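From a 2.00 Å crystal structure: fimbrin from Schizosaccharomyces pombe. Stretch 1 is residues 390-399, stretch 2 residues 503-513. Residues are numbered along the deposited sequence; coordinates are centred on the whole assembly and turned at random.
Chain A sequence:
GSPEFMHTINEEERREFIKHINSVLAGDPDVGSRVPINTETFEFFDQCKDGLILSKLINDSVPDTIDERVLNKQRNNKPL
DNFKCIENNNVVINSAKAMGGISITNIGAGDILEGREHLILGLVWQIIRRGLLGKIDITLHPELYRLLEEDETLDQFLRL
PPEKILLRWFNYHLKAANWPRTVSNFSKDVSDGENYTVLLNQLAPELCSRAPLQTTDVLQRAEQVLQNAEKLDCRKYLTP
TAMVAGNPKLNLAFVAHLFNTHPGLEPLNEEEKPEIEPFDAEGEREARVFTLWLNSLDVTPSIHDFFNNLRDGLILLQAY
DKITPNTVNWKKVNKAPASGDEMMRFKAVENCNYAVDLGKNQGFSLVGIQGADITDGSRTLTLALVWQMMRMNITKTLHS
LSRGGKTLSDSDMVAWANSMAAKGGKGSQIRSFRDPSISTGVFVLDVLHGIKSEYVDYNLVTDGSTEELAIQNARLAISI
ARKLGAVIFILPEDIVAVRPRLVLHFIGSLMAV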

# COMPACT_ATOMS: atom_id res chain seq x y z
N MET A 390 5.54 -16.56 8.67
CA MET A 390 4.14 -16.24 8.45
C MET A 390 3.25 -17.42 8.84
O MET A 390 2.23 -17.25 9.49
CB MET A 390 3.88 -15.90 6.97
CG MET A 390 2.39 -15.82 6.61
SD MET A 390 2.06 -15.28 4.89
CE MET A 390 2.29 -13.53 5.04
N ARG A 391 3.66 -18.62 8.44
CA ARG A 391 2.88 -19.82 8.73
C ARG A 391 2.73 -20.11 10.22
O ARG A 391 1.63 -20.46 10.68
CB ARG A 391 3.51 -21.03 8.04
CG ARG A 391 2.73 -22.32 8.24
CD ARG A 391 1.34 -22.22 7.63
NE ARG A 391 0.56 -23.44 7.84
CZ ARG A 391 -0.06 -23.76 8.98
NH1 ARG A 391 0.00 -22.96 10.03
NH2 ARG A 391 -0.76 -24.89 9.06
N MET A 392 3.82 -19.98 10.97
CA MET A 392 3.76 -20.24 12.41
C MET A 392 2.88 -19.21 13.08
O MET A 392 2.14 -19.53 14.01
CB MET A 392 5.15 -20.20 13.03
CG MET A 392 5.16 -20.60 14.50
SD MET A 392 4.43 -22.24 14.74
CE MET A 392 5.76 -23.31 14.18
N ASN A 393 2.94 -17.97 12.59
CA ASN A 393 2.13 -16.89 13.15
C ASN A 393 0.64 -17.24 13.02
O ASN A 393 -0.14 -16.98 13.93
CB ASN A 393 2.42 -15.58 12.43
CG ASN A 393 1.74 -14.39 13.08
OD1 ASN A 393 1.23 -13.51 12.39
ND2 ASN A 393 1.74 -14.35 14.40
N ILE A 394 0.26 -17.81 11.88
CA ILE A 394 -1.13 -18.20 11.65
C ILE A 394 -1.54 -19.26 12.68
O ILE A 394 -2.62 -19.18 13.26
CB ILE A 394 -1.34 -18.79 10.23
CG1 ILE A 394 -1.28 -17.67 9.19
CG2 ILE A 394 -2.68 -19.51 10.14
CD1 ILE A 394 -1.35 -18.18 7.76
N THR A 395 -0.68 -20.24 12.90
CA THR A 395 -0.96 -21.30 13.87
C THR A 395 -1.15 -20.73 15.27
O THR A 395 -2.12 -21.06 15.96
CB THR A 395 0.20 -22.33 13.94
OG1 THR A 395 0.35 -22.98 12.67
CG2 THR A 395 -0.08 -23.38 15.02
N LYS A 396 -0.22 -19.88 15.68
CA LYS A 396 -0.26 -19.29 17.02
C LYS A 396 -1.40 -18.31 17.24
O LYS A 396 -2.02 -18.31 18.30
CB LYS A 396 1.07 -18.62 17.34
CG LYS A 396 2.27 -19.58 17.32
CD LYS A 396 2.08 -20.72 18.30
CE LYS A 396 3.27 -21.68 18.27
NZ LYS A 396 4.54 -21.01 18.65
N THR A 397 -1.67 -17.46 16.26
CA THR A 397 -2.74 -16.49 16.41
C THR A 397 -4.09 -17.21 16.44
O THR A 397 -5.02 -16.76 17.11
CB THR A 397 -2.76 -15.46 15.26
OG1 THR A 397 -3.06 -16.11 14.03
CG2 THR A 397 -1.41 -14.76 15.15
N LEU A 398 -4.21 -18.31 15.70
CA LEU A 398 -5.46 -19.07 15.68
C LEU A 398 -5.57 -19.96 16.91
O LEU A 398 -6.57 -20.65 17.10
CB LEU A 398 -5.55 -19.94 14.42
CG LEU A 398 -5.73 -19.21 13.08
CD1 LEU A 398 -5.89 -20.22 11.96
CD2 LEU A 398 -6.94 -18.29 13.15
N HIS A 399 -4.54 -19.95 17.74
CA HIS A 399 -4.56 -20.74 18.96
C HIS A 399 -4.99 -19.82 20.10
O HIS A 399 -5.61 -20.25 21.07
CB HIS A 399 -3.16 -21.30 19.26
CG HIS A 399 -3.13 -22.25 20.42
ND1 HIS A 399 -3.69 -23.51 20.37
CD2 HIS A 399 -2.61 -22.12 21.66
CE1 HIS A 399 -3.52 -24.11 21.53
NE2 HIS A 399 -2.87 -23.28 22.34
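Stretch 2 (503-513) VLHFIGSLMAV

Stretch 2 enters as a helix and runs nearly parallel to the helix of stretch 1: the N-to-C directions differ by 19°, and the axes approach to 10.3 Å. The register advances in near-helical steps; the nearest CA pairs are Arg391 with His505, Ile394 with Gly508 and Leu398 with Ala512. No hydrogen bond crosses the contact, so packing carries it. Val503 is out of reach. Leu504, chi1 t and chi2 t, points toward stretch 1 and touches Ile394 through CD2, 3.8 Å from Ile394 CD1, while both branches lie near Arg391, Leu504 CD1 being 3.9 Å from Arg391 NE. His505 leaves its backbone sideways, yet its CD2 comes 3.7 Å from Met390 SD, an oblique sulfur-aromatic contact. Phe506 turns away, and the end of Ile507 leads away as well. Gly508 is the close point of the register, its CA 6.3 Å from that of Ile394. Its bare CA sits 4.3 Å from Ile394 CG2, and a CB placed there would lie only 3.1 Å from Ile394 CD1, too tight for this packing. Ser509 and Leu510 point away; Ser509 OG donates a hydrogen bond to Phe506 O at 2.6 Å. Leu398 packs on both Met511 and Ala512: its CD1 is 3.9 Å from Met511 CB, and its CD2 is 3.8 Å from both Met511 C and Ala512 CB. Val513 ends the chain beyond reach.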

# COMPACT_ATOMS: atom_id res chain seq x y z
N VAL A 503 -2.85 -18.93 -1.02
CA VAL A 503 -4.23 -19.35 -0.79
C VAL A 503 -4.37 -19.66 0.70
O VAL A 503 -5.36 -19.30 1.33
CB VAL A 503 -4.60 -20.62 -1.59
CG1 VAL A 503 -5.92 -21.21 -1.06
CG2 VAL A 503 -4.73 -20.29 -3.08
N LEU A 504 -3.36 -20.31 1.28
CA LEU A 504 -3.43 -20.66 2.70
C LEU A 504 -3.46 -19.41 3.57
O LEU A 504 -4.19 -19.36 4.56
CB LEU A 504 -2.27 -21.59 3.08
CG LEU A 504 -2.31 -22.23 4.49
CD1 LEU A 504 -1.48 -23.51 4.54
CD2 LEU A 504 -1.83 -21.22 5.50
N HIS A 505 -2.68 -18.39 3.20
CA HIS A 505 -2.67 -17.12 3.94
C HIS A 505 -4.08 -16.52 3.96
O HIS A 505 -4.54 -16.03 4.99
CB HIS A 505 -1.70 -16.13 3.27
CG HIS A 505 -1.87 -14.70 3.71
ND1 HIS A 505 -2.49 -13.76 2.93
CD2 HIS A 505 -1.48 -14.06 4.84
CE1 HIS A 505 -2.48 -12.59 3.55
NE2 HIS A 505 -1.87 -12.75 4.71
N PHE A 506 -4.75 -16.56 2.82
CA PHE A 506 -6.11 -16.02 2.70
C PHE A 506 -7.07 -16.78 3.63
O PHE A 506 -7.81 -16.17 4.40
CB PHE A 506 -6.56 -16.15 1.24
CG PHE A 506 -7.99 -15.73 1.01
CD1 PHE A 506 -8.33 -14.39 0.94
CD2 PHE A 506 -8.99 -16.69 0.86
CE1 PHE A 506 -9.65 -13.99 0.72
CE2 PHE A 506 -10.31 -16.30 0.64
CZ PHE A 506 -10.64 -14.95 0.57
N ILE A 507 -7.05 -18.11 3.55
CA ILE A 507 -7.93 -18.93 4.38
C ILE A 507 -7.63 -18.70 5.85
O ILE A 507 -8.54 -18.59 6.68
CB ILE A 507 -7.75 -20.42 4.04
CG1 ILE A 507 -8.22 -20.69 2.61
CG2 ILE A 507 -8.57 -21.28 5.01
CD1 ILE A 507 -9.66 -20.29 2.35
N GLY A 508 -6.35 -18.61 6.19
CA GLY A 508 -5.99 -18.38 7.57
C GLY A 508 -6.54 -17.06 8.08
O GLY A 508 -6.91 -16.93 9.25
N SER A 509 -6.58 -16.06 7.20
CA SER A 509 -7.09 -14.76 7.61
C SER A 509 -8.60 -14.87 7.88
O SER A 509 -9.12 -14.17 8.75
CB SER A 509 -6.84 -13.71 6.52
OG SER A 509 -7.83 -13.79 5.50
N LEU A 510 -9.28 -15.75 7.16
CA LEU A 510 -10.73 -15.93 7.35
C LEU A 510 -11.03 -16.66 8.65
O LEU A 510 -12.03 -16.38 9.33
CB LEU A 510 -11.34 -16.71 6.18
CG LEU A 510 -11.25 -16.07 4.80
CD1 LEU A 510 -12.26 -16.74 3.88
CD2 LEU A 510 -11.53 -14.59 4.87
N MET A 511 -10.18 -17.62 8.99
CA MET A 511 -10.37 -18.38 10.21
C MET A 511 -10.26 -17.47 11.44
O MET A 511 -10.72 -17.83 12.52
CB MET A 511 -9.33 -19.50 10.29
CG MET A 511 -9.54 -20.59 9.25
SD MET A 511 -8.31 -21.93 9.30
CE MET A 511 -8.81 -22.75 10.85
N ALA A 512 -9.67 -16.29 11.26
CA ALA A 512 -9.47 -15.36 12.36
C ALA A 512 -10.46 -14.20 12.47
O ALA A 512 -10.33 -13.38 13.38
CB ALA A 512 -8.05 -14.80 12.31
N VAL A 513 -11.44 -14.11 11.58
CA VAL A 513 -12.40 -12.99 11.66
C VAL A 513 -13.49 -13.21 12.71
O VAL A 513 -13.70 -14.37 13.11
CB VAL A 513 -13.08 -12.72 10.29
CG1 VAL A 513 -12.05 -12.25 9.30
CG2 VAL A 513 -13.80 -13.96 9.79
OXT VAL A 513 -14.12 -12.21 13.10